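Putative metal-sulfur cluster biosynthesis proteins YuaD (Bacillus subtilis, PDB 1ORU) is of unknown function but carries a MOSC domain and may bind molybdenum and pyridoxal phosphate. Local coordinates at residues T20-M28 and L90-V98; N65-E76 and G159-V167. All coordinates share one frame; numbering follows the deposited sequence.

Interaction 2 is the buried one: strand 69-73 pairs antiparallel with strand 163-167 close to the centre of the chain, through a ladder of backbone bonds and isoleucine, valine and cysteine side chains. Interaction 1 lies nearer the surface and is smaller, 361 Å² against 856 Å²; there the irregular segment leading into strand 26-28 meets the loop before strand 98-101, and backbone carbonyls and one threonine hydroxyl make the polar contacts, with waters alongside. Both reach the same mixed sheet and they touch: N97 N lies 2.8 Å from S70 O and L94 O lies 2.9 Å from R161 NH2, both probable hydrogen bonds, tying the loop of 90-98 to both segments of interaction 2.

Interaction 1 of 2, residues T20-M28 and L90-V98; sequences TKSFVTKQM and LPEWLGANV
The F23 ring meets residues 90-98 with its edge: CE1 comes within 3.4 Å of W93 O, which lies in the ring plane, and G95 CA is at the same rim. With CG between its backbone N and carbonyl carbon (chi1 71°), the ring swings toward the W93 carbonyl. W93 directs its CB away from residues 20-28; L90 CB lies over the centre of one indole face, and Y142 of helix 133-142 stacks with the indole. Beyond the rings, V24 sets its CA 3.3 Å from E92 O in a CA-H...O contact, and T25 N gives the same oxygen a weak hydrogen bond of 3.3 Å. T25 carries the centre: OG1 donates to A96 O at 2.9 Å, tilted 15° from the carbonyl plane, while CG2 rests 3.7 Å from G95 O. Replacing this threonine by valine would probably leave A96 O without its hydroxyl donor and so weaken the hold on the loop. The E92 chain lies alongside the T25 carbonyl, its CG 3.3 Å from T25 O. One water lies 2.9 Å from both F23 O and G95 O and can serve either; another links Q27 N to E92 OE2. G95, at positive phi, brings its CA within 3.1 Å of F23 O, a closeness that suits a residue with no side chain. Main-chain oxygens of E92 and A96 thus take the T25 donors, and the grip depends on backbone placement and one hydroxyl rather than on an apolar core.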
ATOM      1  N   THR A  20       2.058  14.723 -21.256  1.00 21.44           N
ATOM      2  CA  THR A  20       0.837  15.224 -21.878  1.00 21.72           C
ATOM      3  C   THR A  20      -0.324  14.367 -21.392  1.00 23.77           C
ATOM      4  O   THR A  20      -0.176  13.592 -20.442  1.00 22.47           O
ATOM      5  CB  THR A  20       0.903  15.148 -23.421  1.00 21.03           C
ATOM      6  OG1 THR A  20       0.904  13.777 -23.845  1.00 18.79           O
ATOM      7  CG2 THR A  20       2.161  15.823 -23.921  1.00 21.05           C
ATOM      8  N   LYS A  21      -1.469  14.495 -22.051  1.00 24.33           N
ATOM      9  CA  LYS A  21      -2.651  13.724 -21.683  1.00 26.74           C
ATOM     10  C   LYS A  21      -2.528  12.260 -22.106  1.00 24.50           C
ATOM     11  O   LYS A  21      -3.254  11.406 -21.608  1.00 24.95           O
ATOM     12  CB  LYS A  21      -3.902  14.338 -22.322  1.00 31.45           C
ATOM     13  CG  LYS A  21      -4.303  15.701 -21.766  1.00 36.85           C
ATOM     14  CD  LYS A  21      -3.220  16.760 -21.964  1.00 42.43           C
ATOM     15  CE  LYS A  21      -2.903  16.986 -23.439  1.00 45.55           C
ATOM     16  NZ  LYS A  21      -1.859  18.034 -23.626  1.00 47.95           N
ATOM     17  N   SER A  22      -1.615  11.975 -23.028  1.00 23.42           N
ATOM     18  CA  SER A  22      -1.403  10.609 -23.507  1.00 21.93           C
ATOM     19  C   SER A  22      -0.725   9.768 -22.435  1.00 23.38           C
ATOM     20  O   SER A  22       0.159  10.257 -21.740  1.00 22.34           O
ATOM     21  CB  SER A  22      -0.520  10.620 -24.752  1.00 22.68           C
ATOM     22  OG  SER A  22      -0.107   9.309 -25.091  1.00 21.11           O
ATOM     23  N   PHE A  23      -1.120   8.505 -22.297  1.00 23.11           N
ATOM     24  CA  PHE A  23      -0.480   7.678 -21.286  1.00 24.36           C
ATOM     25  C   PHE A  23       0.774   6.999 -21.820  1.00 24.34           C
ATOM     26  O   PHE A  23       1.510   6.369 -21.064  1.00 25.10           O
ATOM     27  CB  PHE A  23      -1.459   6.650 -20.691  1.00 24.98           C
ATOM     28  CG  PHE A  23      -1.852   5.542 -21.623  1.00 25.89           C
ATOM     29  CD1 PHE A  23      -0.929   4.581 -22.025  1.00 26.00           C
ATOM     30  CD2 PHE A  23      -3.171   5.425 -22.056  1.00 27.06           C
ATOM     31  CE1 PHE A  23      -1.312   3.518 -22.841  1.00 26.32           C
ATOM     32  CE2 PHE A  23      -3.566   4.367 -22.872  1.00 26.76           C
ATOM     33  CZ  PHE A  23      -2.634   3.411 -23.264  1.00 27.30           C
ATOM     34  N   VAL A  24       1.021   7.127 -23.122  1.00 21.79           N
ATOM     35  CA  VAL A  24       2.227   6.553 -23.707  1.00 20.63           C
ATOM     36  C   VAL A  24       3.341   7.507 -23.289  1.00 21.07           C
ATOM     37  O   VAL A  24       3.337   8.690 -23.636  1.00 21.08           O
ATOM     38  CB  VAL A  24       2.127   6.464 -25.243  1.00 19.91           C
ATOM     39  CG1 VAL A  24       3.468   6.072 -25.839  1.00 19.03           C
ATOM     40  CG2 VAL A  24       1.073   5.435 -25.618  1.00 21.14           C
ATOM     41  N   THR A  25       4.283   6.983 -22.516  1.00 19.70           N
ATOM     42  CA  THR A  25       5.377   7.780 -21.987  1.00 18.90           C
ATOM     43  C   THR A  25       6.543   7.967 -22.951  1.00 19.77           C
ATOM     44  O   THR A  25       6.632   7.277 -23.971  1.00 17.26           O
ATOM     45  CB  THR A  25       5.884   7.142 -20.683  1.00 18.07           C
ATOM     46  OG1 THR A  25       6.240   5.774 -20.927  1.00 15.66           O
ATOM     47  CG2 THR A  25       4.787   7.174 -19.627  1.00 16.54           C
ATOM     48  N   LYS A  26       7.421   8.919 -22.631  1.00 19.07           N
ATOM     49  CA  LYS A  26       8.598   9.178 -23.455  1.00 20.07           C
ATOM     50  C   LYS A  26       9.849   9.085 -22.590  1.00 18.63           C
ATOM     51  O   LYS A  26       9.879   9.574 -21.456  1.00 17.78           O
ATOM     52  CB  LYS A  26       8.512  10.543 -24.150  1.00 23.82           C
ATOM     53  CG  LYS A  26       8.384  11.737 -23.240  1.00 28.71           C
ATOM     54  CD  LYS A  26       8.275  13.018 -24.059  1.00 32.63           C
ATOM     55  CE  LYS A  26       7.060  12.990 -24.979  1.00 32.83           C
ATOM     56  NZ  LYS A  26       6.883  14.271 -25.709  1.00 35.99           N
ATOM     57  N   GLN A  27      10.879   8.446 -23.130  1.00 18.69           N
ATOM     58  CA  GLN A  27      12.112   8.235 -22.392  1.00 18.49           C
ATOM     59  C   GLN A  27      12.854   9.506 -21.992  1.00 19.30           C
ATOM     60  O   GLN A  27      12.931  10.476 -22.756  1.00 18.02           O
ATOM     61  CB  GLN A  27      13.032   7.296 -23.178  1.00 21.42           C
ATOM     62  CG  GLN A  27      14.205   6.771 -22.365  1.00 23.83           C
ATOM     63  CD  GLN A  27      14.876   5.568 -23.006  1.00 26.58           C
ATOM     64  OE1 GLN A  27      14.676   5.287 -24.191  1.00 28.35           O
ATOM     65  NE2 GLN A  27      15.684   4.859 -22.227  1.00 25.22           N
HETATM   66  N   MSE A  28      13.383   9.481 -20.773  1.00 19.17           N
HETATM   67  CA  MSE A  28      14.127  10.592 -20.195  1.00 19.98           C
HETATM   68  C   MSE A  28      15.433  10.050 -19.634  1.00 20.30           C
HETATM   69  O   MSE A  28      15.528   8.869 -19.291  1.00 19.08           O
HETATM   70  CB  MSE A  28      13.336  11.214 -19.037  1.00 21.93           C
HETATM   71  CG  MSE A  28      11.981  11.780 -19.401  1.00 24.47           C
HETATM   72 SE   MSE A  28      12.125  13.369 -20.486  0.93 33.47          SE
HETATM   73  CE  MSE A  28      12.663  14.625 -19.118  1.00 30.03           C
ATOM     74  N   LEU A  90       7.246  -2.363 -26.056  1.00 23.07           N
ATOM     75  CA  LEU A  90       8.011  -1.287 -25.427  1.00 21.14           C
ATOM     76  C   LEU A  90       7.350  -0.772 -24.154  1.00 19.51           C
ATOM     77  O   LEU A  90       6.133  -0.606 -24.101  1.00 17.54           O
ATOM     78  CB  LEU A  90       8.189  -0.126 -26.407  1.00 22.29           C
ATOM     79  CG  LEU A  90       8.894  -0.466 -27.724  1.00 23.78           C
ATOM     80  CD1 LEU A  90       9.037   0.802 -28.558  1.00 24.30           C
ATOM     81  CD2 LEU A  90      10.253  -1.083 -27.442  1.00 23.21           C
ATOM     82  N   PRO A  91       8.154  -0.510 -23.108  1.00 17.80           N
ATOM     83  CA  PRO A  91       7.597  -0.008 -21.848  1.00 18.03           C
ATOM     84  C   PRO A  91       6.728   1.235 -22.058  1.00 18.27           C
ATOM     85  O   PRO A  91       5.728   1.426 -21.362  1.00 17.27           O
ATOM     86  CB  PRO A  91       8.847   0.290 -21.016  1.00 17.53           C
ATOM     87  CG  PRO A  91       9.798  -0.789 -21.467  1.00 18.62           C
ATOM     88  CD  PRO A  91       9.600  -0.766 -22.979  1.00 18.40           C
ATOM     89  N   GLU A  92       7.115   2.068 -23.026  1.00 18.17           N
ATOM     90  CA  GLU A  92       6.383   3.297 -23.330  1.00 19.42           C
ATOM     91  C   GLU A  92       4.923   3.032 -23.678  1.00 18.82           C
ATOM     92  O   GLU A  92       4.026   3.773 -23.266  1.00 17.21           O
ATOM     93  CB  GLU A  92       7.038   4.042 -24.498  1.00 21.42           C
ATOM     94  CG  GLU A  92       8.446   4.537 -24.222  1.00 25.51           C
ATOM     95  CD  GLU A  92       9.519   3.618 -24.778  1.00 27.22           C
ATOM     96  OE1 GLU A  92       9.444   2.393 -24.546  1.00 24.69           O
ATOM     97  OE2 GLU A  92      10.449   4.130 -25.440  1.00 28.62           O
ATOM     98  N   TRP A  93       4.695   1.977 -24.450  1.00 18.37           N
ATOM     99  CA  TRP A  93       3.349   1.619 -24.871  1.00 18.82           C
ATOM    100  C   TRP A  93       2.471   1.250 -23.683  1.00 19.59           C
ATOM    101  O   TRP A  93       1.245   1.396 -23.737  1.00 19.76           O
ATOM    102  CB  TRP A  93       3.395   0.440 -25.838  1.00 18.91           C
ATOM    103  CG  TRP A  93       4.246   0.664 -27.049  1.00 22.07           C
ATOM    104  CD1 TRP A  93       4.743   1.854 -27.502  1.00 22.63           C
ATOM    105  CD2 TRP A  93       4.675  -0.331 -27.979  1.00 21.37           C
ATOM    106  NE1 TRP A  93       5.456   1.658 -28.663  1.00 23.24           N
ATOM    107  CE2 TRP A  93       5.429   0.325 -28.976  1.00 21.90           C
ATOM    108  CE3 TRP A  93       4.493  -1.718 -28.069  1.00 22.47           C
ATOM    109  CZ2 TRP A  93       6.006  -0.360 -30.050  1.00 23.38           C
ATOM    110  CZ3 TRP A  93       5.065  -2.399 -29.135  1.00 22.41           C
ATOM    111  CH2 TRP A  93       5.813  -1.717 -30.113  1.00 24.05           C
ATOM    112  N   LEU A  94       3.097   0.767 -22.617  1.00 18.19           N
ATOM    113  CA  LEU A  94       2.361   0.370 -21.423  1.00 18.03           C
ATOM    114  C   LEU A  94       2.285   1.511 -20.414  1.00 18.62           C
ATOM    115  O   LEU A  94       1.764   1.341 -19.310  1.00 19.93           O
ATOM    116  CB  LEU A  94       3.024  -0.852 -20.782  1.00 18.53           C
ATOM    117  CG  LEU A  94       3.199  -2.081 -21.681  1.00 21.29           C
ATOM    118  CD1 LEU A  94       3.917  -3.185 -20.911  1.00 21.04           C
ATOM    119  CD2 LEU A  94       1.852  -2.567 -22.164  1.00 21.47           C
ATOM    120  N   GLY A  95       2.804   2.672 -20.797  1.00 16.89           N
ATOM    121  CA  GLY A  95       2.784   3.830 -19.920  1.00 16.89           C
ATOM    122  C   GLY A  95       3.665   3.692 -18.689  1.00 15.98           C
ATOM    123  O   GLY A  95       3.407   4.312 -17.654  1.00 14.21           O
ATOM    124  N   ALA A  96       4.709   2.881 -18.792  1.00 16.08           N
ATOM    125  CA  ALA A  96       5.612   2.679 -17.661  1.00 16.09           C
ATOM    126  C   ALA A  96       6.506   3.895 -17.421  1.00 14.87           C
ATOM    127  O   ALA A  96       6.844   4.623 -18.353  1.00 15.03           O
ATOM    128  CB  ALA A  96       6.473   1.446 -17.899  1.00 16.47           C
ATOM    129  N   ASN A  97       6.882   4.107 -16.163  1.00 12.75           N
ATOM    130  CA  ASN A  97       7.762   5.212 -15.795  1.00 12.76           C
ATOM    131  C   ASN A  97       9.165   4.666 -15.581  1.00 13.20           C
ATOM    132  O   ASN A  97      10.154   5.385 -15.714  1.00 12.06           O
ATOM    133  CB  ASN A  97       7.280   5.881 -14.511  1.00 12.53           C
ATOM    134  CG  ASN A  97       5.927   6.527 -14.676  1.00 14.02           C
ATOM    135  OD1 ASN A  97       5.758   7.445 -15.489  1.00 17.38           O
ATOM    136  ND2 ASN A  97       4.950   6.051 -13.919  1.00 12.03           N
ATOM    137  N   VAL A  98       9.240   3.388 -15.233  1.00 12.45           N
ATOM    138  CA  VAL A  98      10.520   2.738 -15.017  1.00 13.45           C
ATOM    139  C   VAL A  98      10.488   1.337 -15.608  1.00 13.22           C
ATOM    140  O   VAL A  98       9.541   0.575 -15.394  1.00 12.42           O
ATOM    141  CB  VAL A  98      10.862   2.613 -13.507  1.00 15.05           C
ATOM    142  CG1 VAL A  98      12.271   2.036 -13.336  1.00 14.93           C
ATOM    143  CG2 VAL A  98      10.759   3.972 -12.832  1.00 14.28           C
TER
HETATM  144  O   HOH W   1       1.659   6.604 -18.176  1.00 33.94           O
HETATM  145  O   HOH W   2      10.667   7.143 -25.640  1.00 20.71           O

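Interaction 2 of 2, residues N65-E76 and G159-V167; sequences NRRQISIVSIEE and GIRGIVCIV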
ATOM      1  N   ASN A  65      -4.065   9.152  -4.391  1.00 19.00           N
ATOM      2  CA  ASN A  65      -3.386   8.616  -5.570  1.00 19.15           C
ATOM      3  C   ASN A  65      -2.362   7.546  -5.201  1.00 18.99           C
ATOM      4  O   ASN A  65      -1.205   7.833  -4.889  1.00 21.29           O
ATOM      5  CB  ASN A  65      -2.717   9.745  -6.354  1.00 20.49           C
ATOM      6  CG  ASN A  65      -1.962   9.240  -7.573  1.00 20.41           C
ATOM      7  OD1 ASN A  65      -2.251   8.162  -8.095  1.00 22.47           O
ATOM      8  ND2 ASN A  65      -0.999  10.024  -8.035  1.00 21.22           N
ATOM      9  N   ARG A  66      -2.814   6.304  -5.262  1.00 18.61           N
ATOM     10  CA  ARG A  66      -2.016   5.135  -4.932  1.00 18.77           C
ATOM     11  C   ARG A  66      -1.104   4.686  -6.078  1.00 19.62           C
ATOM     12  O   ARG A  66      -0.059   4.078  -5.854  1.00 19.92           O
ATOM     13  CB  ARG A  66      -2.975   4.011  -4.568  1.00 20.30           C
ATOM     14  CG  ARG A  66      -2.338   2.715  -4.197  1.00 19.30           C
ATOM     15  CD  ARG A  66      -3.379   1.616  -4.214  1.00 19.25           C
ATOM     16  NE  ARG A  66      -2.867   0.414  -3.574  1.00 18.96           N
ATOM     17  CZ  ARG A  66      -3.251  -0.820  -3.878  1.00 19.76           C
ATOM     18  NH1 ARG A  66      -4.157  -1.017  -4.826  1.00 18.65           N
ATOM     19  NH2 ARG A  66      -2.735  -1.852  -3.222  1.00 16.57           N
ATOM     20  N   ARG A  67      -1.508   4.985  -7.308  1.00 18.56           N
ATOM     21  CA  ARG A  67      -0.745   4.593  -8.487  1.00 17.73           C
ATOM     22  C   ARG A  67       0.121   5.750  -8.994  1.00 18.05           C
ATOM     23  O   ARG A  67      -0.115   6.298 -10.073  1.00 18.25           O
ATOM     24  CB  ARG A  67      -1.720   4.125  -9.572  1.00 18.61           C
ATOM     25  CG  ARG A  67      -2.545   2.900  -9.158  1.00 18.55           C
ATOM     26  CD  ARG A  67      -3.763   2.706 -10.060  1.00 18.95           C
ATOM     27  NE  ARG A  67      -3.371   2.585 -11.460  1.00 19.67           N
ATOM     28  CZ  ARG A  67      -2.949   1.461 -12.031  1.00 21.09           C
ATOM     29  NH1 ARG A  67      -2.873   0.340 -11.327  1.00 19.42           N
ATOM     30  NH2 ARG A  67      -2.568   1.470 -13.304  1.00 20.81           N
ATOM     31  N   GLN A  68       1.132   6.106  -8.207  1.00 15.61           N
ATOM     32  CA  GLN A  68       2.027   7.211  -8.544  1.00 15.77           C
ATOM     33  C   GLN A  68       3.112   6.877  -9.556  1.00 15.01           C
ATOM     34  O   GLN A  68       3.440   7.699 -10.405  1.00 16.24           O
ATOM     35  CB  GLN A  68       2.682   7.748  -7.271  1.00 14.27           C
ATOM     36  CG  GLN A  68       1.705   8.440  -6.343  1.00 15.15           C
ATOM     37  CD  GLN A  68       2.301   8.732  -4.980  1.00 14.29           C
ATOM     38  OE1 GLN A  68       3.513   8.873  -4.839  1.00 16.18           O
ATOM     39  NE2 GLN A  68       1.445   8.840  -3.971  1.00 14.71           N
ATOM     40  N   ILE A  69       3.668   5.673  -9.463  1.00 14.73           N
ATOM     41  CA  ILE A  69       4.738   5.253 -10.366  1.00 14.12           C
ATOM     42  C   ILE A  69       4.440   3.864 -10.911  1.00 14.88           C
ATOM     43  O   ILE A  69       4.071   2.961 -10.162  1.00 14.96           O
ATOM     44  CB  ILE A  69       6.103   5.199  -9.627  1.00 14.69           C
ATOM     45  CG1 ILE A  69       6.442   6.570  -9.030  1.00 17.57           C
ATOM     46  CG2 ILE A  69       7.202   4.760 -10.589  1.00 16.23           C
ATOM     47  CD1 ILE A  69       6.738   7.650 -10.067  1.00 19.42           C
ATOM     48  N   SER A  70       4.600   3.697 -12.219  1.00 14.42           N
ATOM     49  CA  SER A  70       4.348   2.416 -12.857  1.00 15.35           C
ATOM     50  C   SER A  70       5.670   1.783 -13.265  1.00 14.16           C
ATOM     51  O   SER A  70       6.508   2.441 -13.885  1.00 13.65           O
ATOM     52  CB  SER A  70       3.465   2.615 -14.090  1.00 19.91           C
ATOM     53  OG  SER A  70       3.246   1.388 -14.752  1.00 26.40           O
ATOM     54  N   ILE A  71       5.855   0.512 -12.913  1.00 12.42           N
ATOM     55  CA  ILE A  71       7.089  -0.197 -13.243  1.00 13.48           C
ATOM     56  C   ILE A  71       6.848  -1.513 -13.988  1.00 13.08           C
ATOM     57  O   ILE A  71       5.925  -2.261 -13.663  1.00 12.09           O
ATOM     58  CB  ILE A  71       7.903  -0.551 -11.974  1.00 13.66           C
ATOM     59  CG1 ILE A  71       8.109   0.692 -11.107  1.00 16.34           C
ATOM     60  CG2 ILE A  71       9.247  -1.154 -12.372  1.00 12.52           C
ATOM     61  CD1 ILE A  71       8.910   0.415  -9.842  1.00 18.75           C
ATOM     62  N   VAL A  72       7.682  -1.780 -14.989  1.00 13.50           N
ATOM     63  CA  VAL A  72       7.607  -3.030 -15.747  1.00 13.51           C
ATOM     64  C   VAL A  72       9.034  -3.553 -15.871  1.00 14.08           C
ATOM     65  O   VAL A  72       9.992  -2.788 -15.766  1.00 15.36           O
ATOM     66  CB  VAL A  72       7.031  -2.837 -17.183  1.00 14.28           C
ATOM     67  CG1 VAL A  72       5.626  -2.275 -17.110  1.00 14.27           C
ATOM     68  CG2 VAL A  72       7.934  -1.929 -18.012  1.00 15.37           C
ATOM     69  N   SER A  73       9.188  -4.851 -16.082  1.00 14.99           N
ATOM     70  CA  SER A  73      10.523  -5.393 -16.240  1.00 16.57           C
ATOM     71  C   SER A  73      10.691  -5.780 -17.704  1.00 16.43           C
ATOM     72  O   SER A  73       9.734  -6.209 -18.358  1.00 17.08           O
ATOM     73  CB  SER A  73      10.735  -6.606 -15.332  1.00 18.87           C
ATOM     74  OG  SER A  73      10.345  -7.809 -15.962  1.00 18.92           O
ATOM     75  N   ILE A  74      11.900  -5.599 -18.218  1.00 16.31           N
ATOM     76  CA  ILE A  74      12.198  -5.940 -19.606  1.00 16.30           C
ATOM     77  C   ILE A  74      11.882  -7.416 -19.838  1.00 16.47           C
ATOM     78  O   ILE A  74      11.320  -7.785 -20.874  1.00 16.97           O
ATOM     79  CB  ILE A  74      13.693  -5.692 -19.934  1.00 15.91           C
ATOM     80  CG1 ILE A  74      14.018  -4.196 -19.820  1.00 17.63           C
ATOM     81  CG2 ILE A  74      14.027  -6.239 -21.324  1.00 15.72           C
ATOM     82  CD1 ILE A  74      13.194  -3.306 -20.731  1.00 17.72           C
ATOM     83  N   GLU A  75      12.245  -8.257 -18.869  1.00 16.19           N
ATOM     84  CA  GLU A  75      12.002  -9.689 -18.981  1.00 17.21           C
ATOM     85  C   GLU A  75      10.520 -10.024 -19.155  1.00 17.01           C
ATOM     86  O   GLU A  75      10.160 -10.816 -20.029  1.00 16.78           O
ATOM     87  CB  GLU A  75      12.542 -10.434 -17.759  1.00 16.18           C
ATOM     88  CG  GLU A  75      14.053 -10.416 -17.587  1.00 17.79           C
ATOM     89  CD  GLU A  75      14.552  -9.179 -16.861  1.00 19.64           C
ATOM     90  OE1 GLU A  75      13.753  -8.553 -16.132  1.00 19.55           O
ATOM     91  OE2 GLU A  75      15.749  -8.843 -17.002  1.00 17.72           O
ATOM     92  N   GLU A  76       9.659  -9.434 -18.327  1.00 16.55           N
ATOM     93  CA  GLU A  76       8.229  -9.710 -18.435  1.00 16.89           C
ATOM     94  C   GLU A  76       7.629  -9.130 -19.722  1.00 17.31           C
ATOM     95  O   GLU A  76       6.724  -9.726 -20.313  1.00 17.95           O
ATOM     96  CB  GLU A  76       7.479  -9.196 -17.192  1.00 17.06           C
ATOM     97  CG  GLU A  76       7.888  -9.923 -15.900  1.00 17.39           C
ATOM     98  CD  GLU A  76       6.989  -9.616 -14.707  1.00 18.86           C
ATOM     99  OE1 GLU A  76       6.570  -8.450 -14.555  1.00 18.26           O
ATOM    100  OE2 GLU A  76       6.714 -10.544 -13.909  1.00 20.06           O
ATOM    101  N   GLY A 159      -0.653 -11.111 -14.719  1.00 24.38           N
ATOM    102  CA  GLY A 159       0.387 -11.738 -13.924  1.00 23.06           C
ATOM    103  C   GLY A 159       1.807 -11.368 -14.311  1.00 22.79           C
ATOM    104  O   GLY A 159       2.753 -11.767 -13.632  1.00 23.70           O
ATOM    105  N   ILE A 160       1.966 -10.624 -15.403  1.00 20.87           N
ATOM    106  CA  ILE A 160       3.288 -10.206 -15.864  1.00 19.60           C
ATOM    107  C   ILE A 160       3.244  -8.803 -16.452  1.00 18.78           C
ATOM    108  O   ILE A 160       4.033  -8.466 -17.332  1.00 19.08           O
ATOM    109  CB  ILE A 160       3.863 -11.169 -16.947  1.00 20.73           C
ATOM    110  CG1 ILE A 160       2.887 -11.291 -18.122  1.00 20.24           C
ATOM    111  CG2 ILE A 160       4.147 -12.532 -16.340  1.00 19.02           C
ATOM    112  CD1 ILE A 160       3.385 -12.215 -19.244  1.00 21.41           C
ATOM    113  N   ARG A 161       2.333  -7.973 -15.958  1.00 17.44           N
ATOM    114  CA  ARG A 161       2.219  -6.625 -16.488  1.00 16.43           C
ATOM    115  C   ARG A 161       2.897  -5.576 -15.604  1.00 16.16           C
ATOM    116  O   ARG A 161       2.797  -4.379 -15.868  1.00 17.21           O
ATOM    117  CB  ARG A 161       0.743  -6.273 -16.709  1.00 18.12           C
ATOM    118  CG  ARG A 161       0.517  -5.017 -17.544  1.00 16.16           C
ATOM    119  CD  ARG A 161      -0.316  -4.021 -16.775  1.00 18.40           C
ATOM    120  NE  ARG A 161      -0.554  -2.774 -17.500  1.00 16.31           N
ATOM    121  CZ  ARG A 161       0.366  -1.845 -17.749  1.00 18.33           C
ATOM    122  NH1 ARG A 161       1.624  -2.004 -17.340  1.00 17.69           N
ATOM    123  NH2 ARG A 161       0.017  -0.734 -18.384  1.00 17.38           N
ATOM    124  N   GLY A 162       3.592  -6.018 -14.561  1.00 14.51           N
ATOM    125  CA  GLY A 162       4.280  -5.073 -13.696  1.00 14.06           C
ATOM    126  C   GLY A 162       3.534  -4.654 -12.439  1.00 13.78           C
ATOM    127  O   GLY A 162       2.481  -5.201 -12.109  1.00 13.55           O
ATOM    128  N   ILE A 163       4.080  -3.653 -11.753  1.00 12.84           N
ATOM    129  CA  ILE A 163       3.512  -3.155 -10.506  1.00 13.14           C
ATOM    130  C   ILE A 163       3.375  -1.638 -10.488  1.00 13.09           C
ATOM    131  O   ILE A 163       3.863  -0.938 -11.384  1.00 13.17           O
ATOM    132  CB  ILE A 163       4.415  -3.547  -9.315  1.00 12.61           C
ATOM    133  CG1 ILE A 163       5.790  -2.871  -9.470  1.00 13.48           C
ATOM    134  CG2 ILE A 163       4.573  -5.062  -9.258  1.00 13.61           C
ATOM    135  CD1 ILE A 163       6.798  -3.188  -8.371  1.00 13.84           C
ATOM    136  N   VAL A 164       2.690  -1.140  -9.464  1.00 13.31           N
ATOM    137  CA  VAL A 164       2.533   0.294  -9.261  1.00 13.60           C
ATOM    138  C   VAL A 164       3.096   0.584  -7.878  1.00 13.59           C
ATOM    139  O   VAL A 164       3.058  -0.279  -6.996  1.00 13.29           O
ATOM    140  CB  VAL A 164       1.059   0.752  -9.339  1.00 14.02           C
ATOM    141  CG1 VAL A 164       0.617   0.806 -10.793  1.00 16.60           C
ATOM    142  CG2 VAL A 164       0.168  -0.191  -8.548  1.00 15.26           C
ATOM    143  N   CYS A 165       3.620   1.793  -7.695  1.00 13.34           N
ATOM    144  CA  CYS A 165       4.225   2.196  -6.430  1.00 13.35           C
ATOM    145  C   CYS A 165       3.888   3.622  -6.021  1.00 13.99           C
ATOM    146  O   CYS A 165       3.448   4.434  -6.828  1.00 14.67           O
ATOM    147  CB  CYS A 165       5.759   2.127  -6.515  1.00 15.63           C
ATOM    148  SG  CYS A 165       6.496   0.538  -6.928  1.00 17.22           S
ATOM    149  N   ILE A 166       4.133   3.907  -4.745  1.00 12.30           N
ATOM    150  CA  ILE A 166       3.959   5.238  -4.176  1.00 12.74           C
ATOM    151  C   ILE A 166       5.397   5.685  -3.921  1.00 12.65           C
ATOM    152  O   ILE A 166       6.261   4.842  -3.678  1.00 12.02           O
ATOM    153  CB  ILE A 166       3.212   5.170  -2.822  1.00 14.09           C
ATOM    154  CG1 ILE A 166       1.706   5.065  -3.063  1.00 17.17           C
ATOM    155  CG2 ILE A 166       3.566   6.373  -1.958  1.00 15.32           C
ATOM    156  CD1 ILE A 166       0.919   4.768  -1.783  1.00 19.04           C
ATOM    157  N   VAL A 167       5.675   6.985  -4.008  1.00 12.35           N
ATOM    158  CA  VAL A 167       7.027   7.469  -3.724  1.00 11.64           C
ATOM    159  C   VAL A 167       7.144   7.548  -2.199  1.00 12.55           C
ATOM    160  O   VAL A 167       6.425   8.321  -1.556  1.00 12.11           O
ATOM    161  CB  VAL A 167       7.285   8.878  -4.327  1.00 10.48           C
ATOM    162  CG1 VAL A 167       8.652   9.399  -3.884  1.00 12.40           C
ATOM    163  CG2 VAL A 167       7.231   8.812  -5.854  1.00 11.40           C
TER
HETATM  164  O   HOH W   3       4.195   9.716  -2.202  1.00 21.22           O
HETATM  165  O   HOH W   4       3.175   0.454 -17.060  1.00 17.53           O
HETATM  166  O   HOH W   5       3.074  -1.806 -14.469  1.00 18.15           O
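I71 and I163 meet on one face of the sheet, I71 CB 4.0 Å from I163 CG1, and I71 CD1 reaches C165 SG at 3.8 Å. I69 CG1 extends this apolar row against V167 CG2. The strands run antiparallel at 141°, I69-C165 and I71-I163 being hydrogen-bonded pairs with the non-hydrogen-bonded S70-V164 between; the I71 N to I163 O bond is nearly straight (176°). Q68 and I69 both face C165, a classic beta bulge: I69 N makes the regular bond to C165 O, Q68 N a weak one. On the S70 side, V164 CG1 lies over one face of the R67 guanidinium, offset toward its rim, 3.6 Å from NH1; the bend at chi3 (57°) folds the arginine over the valine. R67 NH2 is hydrogen-bonded to N129 OD1, and a sulfate, probably from the crystallisation liquor, lies about 4 Å from the R67 side chain (nearest atoms). Q68 OE1 accepts from V167 N at 3.0 Å, the donor above the carbonyl plane, and NE2 donates to N65 O. E76 CB packs 3.5 Å from I160 O, E76 OE1 is hydrogen-bonded to T107 OG1, and S73 OG caps helix 74-84 by accepting from E76 N. I160 packs on that helix at E79, I80 and K83, V72 at C77. Strand 69-73 also pairs with strand 98-101, and 163-169 with 122-128, inside the mixed sheet of the MOSC domain.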